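Local coordinates for protein tRNA (guanine(26)-N(2))-dimethyltransferase (Pyrococcus horikoshii, PDB 2EJT) that probably dimethylates the N2 amino group of guanosine 26 in tRNA, using S-adenosylmethionine as the methyl donor, at residues A[37-42]-A[63-68]; A[316-321]-A[361-366]. One frame throughout, in Å; residues are numbered along the deposited sequence.

Following the chain from its N terminus, interaction 1 comes first. Helix 33-46 leads through strand 50-53 into helix 60-68, and the contact between 37-42 and 63-68 closes that short excursion within the methyltransferase core. Much later, helix 302-314 runs into the loop 316-321, and interaction 2 closes around strand 322-323, helices 324-331 and 338-347 and strand 352-355 when strand 361-364 comes back to that loop. The two closures follow in series, neither nested nor crossed. The centres of interactions 1 and 2 are about 31 Å apart, on opposite sides of the chain's centre. Interaction 1 joins two helices near the bound S-adenosylmethionine; interaction 2 ties together a small C-terminal helix-and-sheet unit away from it.

Interaction 1. Residues A[37-42]-A[63-68]; sequences DIVVVL and IRFALE
Arg64 bends at its third torsion (chi3 59°) and swings its guanidinium across to Asp37, whose CG lies beside its own backbone N, anti to the carbonyl carbon. These groups join two helices of the Rossmann-like methyltransferase fold, 33-46 and 60-68, which flank strand 50-53 in the sequence. In the two segments the axes come within 10.1 Å at 38°, running roughly the same way. The result is a buried salt-bridge network, Asp37-Arg64-Glu68. Arg64 NH2 points almost straight at Asp37 OD1, 2.6 Å away and in the guanidinium plane, whereas NH1 makes only a weak bond to that oxygen. The carboxylate of Asp37 is turned 76° from this plane and presents one oxygen to both nitrogens. From its own helix, Glu68 is gripped side-on: Arg64 NE meets Glu68 OE2 at 2.7 Å from above the carboxylate plane, while Arg64 NH2 reaches Glu68 OE1 at 3.0 Å on the syn side. With NH2 shared between two acids, the guanidinium has little freedom to turn. Glu8 adds a third acid at NH1, and the backbone N atoms of Ala300 and Arg301 hold the Asp37 carboxylate. A leucine in place of Arg64 would probably leave Asp37 and Glu68 as buried like charges without the cation between them, and Glu8 without its mate. Apolar contacts complete the interface. Val40 inserts between the helices, placing CG2 over one guanidinium face and CG1 3.8 Å from Glu68 CB. Phe65, close to Arg61, a predicted S-adenosylmethionine ligand, reaches back to helix 33-46, and there Val39 CG1 meets its ring obliquely, 3.4 Å from Phe65 CE2.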
# COMPACT_ATOMS: atom_id res chain seq x y z
N ASP A 37 -0.67 9.66 7.00
CA ASP A 37 -2.01 10.23 7.13
C ASP A 37 -3.07 9.24 6.64
O ASP A 37 -4.13 9.10 7.25
CB ASP A 37 -2.16 11.52 6.32
CG ASP A 37 -1.52 12.72 6.98
OD1 ASP A 37 -1.60 12.83 8.22
OD2 ASP A 37 -0.96 13.57 6.26
N ILE A 38 -2.78 8.56 5.53
CA ILE A 38 -3.71 7.60 4.95
C ILE A 38 -3.98 6.45 5.91
O ILE A 38 -5.11 6.01 6.05
CB ILE A 38 -3.19 7.02 3.60
CG1 ILE A 38 -2.90 8.16 2.61
CG2 ILE A 38 -4.22 6.07 3.00
CD1 ILE A 38 -4.10 9.03 2.30
N VAL A 39 -2.93 5.96 6.57
CA VAL A 39 -3.10 4.87 7.52
C VAL A 39 -4.00 5.35 8.66
O VAL A 39 -4.95 4.67 9.05
CB VAL A 39 -1.75 4.41 8.13
CG1 VAL A 39 -1.93 3.05 8.80
CG2 VAL A 39 -0.68 4.34 7.07
N VAL A 40 -3.69 6.54 9.19
CA VAL A 40 -4.49 7.11 10.27
C VAL A 40 -5.96 7.16 9.90
O VAL A 40 -6.82 6.74 10.69
CB VAL A 40 -3.99 8.53 10.64
CG1 VAL A 40 -5.06 9.28 11.43
CG2 VAL A 40 -2.72 8.41 11.47
N VAL A 41 -6.27 7.66 8.71
CA VAL A 41 -7.66 7.73 8.26
C VAL A 41 -8.31 6.35 8.22
O VAL A 41 -9.43 6.17 8.71
CB VAL A 41 -7.76 8.35 6.85
CG1 VAL A 41 -9.19 8.22 6.34
CG2 VAL A 41 -7.34 9.81 6.89
N LEU A 42 -7.61 5.37 7.64
CA LEU A 42 -8.13 4.01 7.54
C LEU A 42 -8.39 3.40 8.92
O LEU A 42 -9.43 2.79 9.16
CB LEU A 42 -7.16 3.12 6.75
CG LEU A 42 -7.61 1.66 6.55
CD1 LEU A 42 -8.94 1.61 5.80
CD2 LEU A 42 -6.54 0.88 5.80
N ILE A 63 3.34 6.37 17.19
CA ILE A 63 2.92 7.46 18.06
C ILE A 63 1.64 8.08 17.52
O ILE A 63 0.72 8.37 18.29
CB ILE A 63 4.00 8.55 18.17
CG1 ILE A 63 5.21 8.01 18.92
CG2 ILE A 63 3.43 9.78 18.89
CD1 ILE A 63 6.41 8.93 18.93
N ARG A 64 1.57 8.27 16.21
CA ARG A 64 0.37 8.84 15.61
C ARG A 64 -0.80 7.84 15.69
O ARG A 64 -1.95 8.23 15.81
CB ARG A 64 0.64 9.25 14.16
CG ARG A 64 1.60 10.44 14.03
CD ARG A 64 1.58 10.99 12.62
NE ARG A 64 0.25 11.45 12.23
CZ ARG A 64 -0.11 11.77 10.98
NH1 ARG A 64 0.77 11.69 9.99
NH2 ARG A 64 -1.36 12.14 10.73
N PHE A 65 -0.49 6.55 15.62
CA PHE A 65 -1.54 5.54 15.73
C PHE A 65 -2.20 5.72 17.10
O PHE A 65 -3.43 5.71 17.22
CB PHE A 65 -0.95 4.12 15.65
CG PHE A 65 -0.62 3.66 14.26
CD1 PHE A 65 0.09 2.48 14.06
CD2 PHE A 65 -1.01 4.40 13.14
CE1 PHE A 65 0.40 2.03 12.77
CE2 PHE A 65 -0.71 3.96 11.86
CZ PHE A 65 0.00 2.78 11.67
N ALA A 66 -1.37 5.87 18.13
CA ALA A 66 -1.83 6.04 19.50
C ALA A 66 -2.57 7.36 19.72
O ALA A 66 -3.59 7.39 20.41
CB ALA A 66 -0.65 5.92 20.46
N LEU A 67 -2.06 8.44 19.14
CA LEU A 67 -2.67 9.76 19.29
C LEU A 67 -3.87 10.06 18.40
O LEU A 67 -4.81 10.75 18.82
CB LEU A 67 -1.63 10.86 19.04
CG LEU A 67 -0.50 11.04 20.06
CD1 LEU A 67 0.50 12.05 19.52
CD2 LEU A 67 -1.09 11.49 21.39
N GLU A 68 -3.86 9.55 17.18
CA GLU A 68 -4.93 9.86 16.24
C GLU A 68 -5.93 8.78 15.85
O GLU A 68 -6.80 9.03 15.02
CB GLU A 68 -4.28 10.44 14.97
CG GLU A 68 -3.34 11.60 15.29
CD GLU A 68 -2.61 12.12 14.07
OE1 GLU A 68 -3.26 12.32 13.02
OE2 GLU A 68 -1.38 12.36 14.16

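Interaction 2. Residues A[316-321]-A[361-366]; sequences LDIPLF and GIKTSA
Lys363 sends its side chain into the curve of the loop 316-321, and a bend at its last torsion (chi4 -73°) turns the ammonium onto two backbone carbonyls. Lys363 NZ meets Ile318 O nearly head-on at 2.7 Å, and Leu320 O at 2.9 Å from above the carbonyl plane. The aliphatic part of Lys363 fills the inside of the loop: its CB lies against Leu316 CB and Ile318 CG2, its CG packs on Phe321 CB at 3.6 Å, and its CD comes 3.2 Å from Leu316 O. At the start of the strand, Phe321 CD1 rests 3.7 Å from Gly361 CA, while past Lys363 Leu316 CD2 covers the backbone at Thr364. Water 1 bridges the segments, donating to Leu320 O and accepting from Thr364 N.

Outside this shell, Glu194 pairs with Lys363 NZ and also takes the backbone N-H of Leu320, fixing both sides of the grip. Thr364 OG1 bonds to Glu351 O and accepts from Ala366 N in an ST turn. Beyond the loop, Tyr322 pairs with Ile362, and Lys363 with Thr353. Strand 361-364 is thus central in a three-stranded antiparallel sheet which, with helices 302-314, 324-331 and 338-347, has the topology of a winged helix.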
# COMPACT_ATOMS: atom_id res chain seq x y z
N LEU A 316 -12.19 4.40 -11.45
CA LEU A 316 -12.84 3.15 -11.81
C LEU A 316 -11.95 2.02 -11.26
O LEU A 316 -10.72 2.10 -11.32
CB LEU A 316 -12.91 3.06 -13.34
CG LEU A 316 -13.92 2.12 -13.99
CD1 LEU A 316 -15.32 2.50 -13.53
CD2 LEU A 316 -13.80 2.23 -15.51
N ASP A 317 -12.56 0.99 -10.69
CA ASP A 317 -11.79 -0.13 -10.16
C ASP A 317 -11.87 -1.24 -11.19
O ASP A 317 -12.78 -2.07 -11.17
CB ASP A 317 -12.35 -0.62 -8.82
CG ASP A 317 -11.39 -1.55 -8.08
OD1 ASP A 317 -10.46 -2.10 -8.71
OD2 ASP A 317 -11.58 -1.74 -6.87
N ILE A 318 -10.91 -1.25 -12.11
CA ILE A 318 -10.86 -2.23 -13.18
C ILE A 318 -9.39 -2.47 -13.50
O ILE A 318 -8.55 -1.58 -13.33
CB ILE A 318 -11.60 -1.68 -14.42
CG1 ILE A 318 -11.80 -2.78 -15.46
CG2 ILE A 318 -10.81 -0.51 -15.02
CD1 ILE A 318 -12.60 -2.32 -16.66
N PRO A 319 -9.05 -3.68 -13.97
CA PRO A 319 -7.64 -3.96 -14.29
C PRO A 319 -7.04 -3.13 -15.42
O PRO A 319 -7.55 -3.12 -16.54
CB PRO A 319 -7.64 -5.46 -14.61
CG PRO A 319 -8.80 -5.99 -13.80
CD PRO A 319 -9.85 -4.92 -14.03
N LEU A 320 -5.96 -2.44 -15.11
CA LEU A 320 -5.22 -1.64 -16.07
C LEU A 320 -5.94 -0.44 -16.65
O LEU A 320 -7.05 -0.09 -16.24
CB LEU A 320 -4.70 -2.55 -17.19
CG LEU A 320 -3.98 -3.80 -16.65
CD1 LEU A 320 -3.34 -4.60 -17.78
CD2 LEU A 320 -2.92 -3.37 -15.63
N PHE A 321 -5.30 0.20 -17.62
CA PHE A 321 -5.85 1.40 -18.25
C PHE A 321 -5.14 1.69 -19.56
O PHE A 321 -4.21 0.98 -19.94
CB PHE A 321 -5.68 2.59 -17.29
CG PHE A 321 -4.24 2.85 -16.90
CD1 PHE A 321 -3.44 3.69 -17.66
CD2 PHE A 321 -3.70 2.26 -15.76
CE1 PHE A 321 -2.11 3.94 -17.30
CE2 PHE A 321 -2.38 2.50 -15.38
CZ PHE A 321 -1.58 3.34 -16.15
N GLY A 361 -3.35 8.61 -17.98
CA GLY A 361 -4.06 7.35 -18.06
C GLY A 361 -5.57 7.46 -17.95
O GLY A 361 -6.10 8.33 -17.26
N ILE A 362 -6.27 6.58 -18.65
CA ILE A 362 -7.73 6.56 -18.61
C ILE A 362 -8.23 5.14 -18.42
O ILE A 362 -7.95 4.26 -19.23
CB ILE A 362 -8.35 7.11 -19.91
CG1 ILE A 362 -8.02 8.59 -20.08
CG2 ILE A 362 -9.87 6.93 -19.87
CD1 ILE A 362 -8.33 9.10 -21.47
N LYS A 363 -8.97 4.93 -17.33
CA LYS A 363 -9.55 3.62 -17.05
C LYS A 363 -10.93 3.63 -17.68
O LYS A 363 -11.71 4.57 -17.49
CB LYS A 363 -9.64 3.39 -15.54
CG LYS A 363 -8.30 3.09 -14.91
CD LYS A 363 -8.43 2.73 -13.44
CE LYS A 363 -7.16 2.07 -12.92
NZ LYS A 363 -6.99 0.68 -13.42
N THR A 364 -11.23 2.60 -18.45
CA THR A 364 -12.52 2.54 -19.11
C THR A 364 -12.92 1.11 -19.42
O THR A 364 -12.07 0.23 -19.58
CB THR A 364 -12.49 3.33 -20.43
OG1 THR A 364 -13.76 3.23 -21.09
CG2 THR A 364 -11.42 2.77 -21.36
N SER A 365 -14.23 0.89 -19.51
CA SER A 365 -14.76 -0.42 -19.82
C SER A 365 -14.76 -0.62 -21.34
O SER A 365 -14.99 -1.72 -21.84
CB SER A 365 -16.18 -0.54 -19.29
OG SER A 365 -16.99 0.52 -19.79
N ALA A 366 -14.51 0.46 -22.07
CA ALA A 366 -14.50 0.41 -23.53
C ALA A 366 -13.39 -0.48 -24.08
O ALA A 366 -12.30 -0.56 -23.49
CB ALA A 366 -14.38 1.81 -24.10
O HOH W 1 -9.24 0.43 -18.22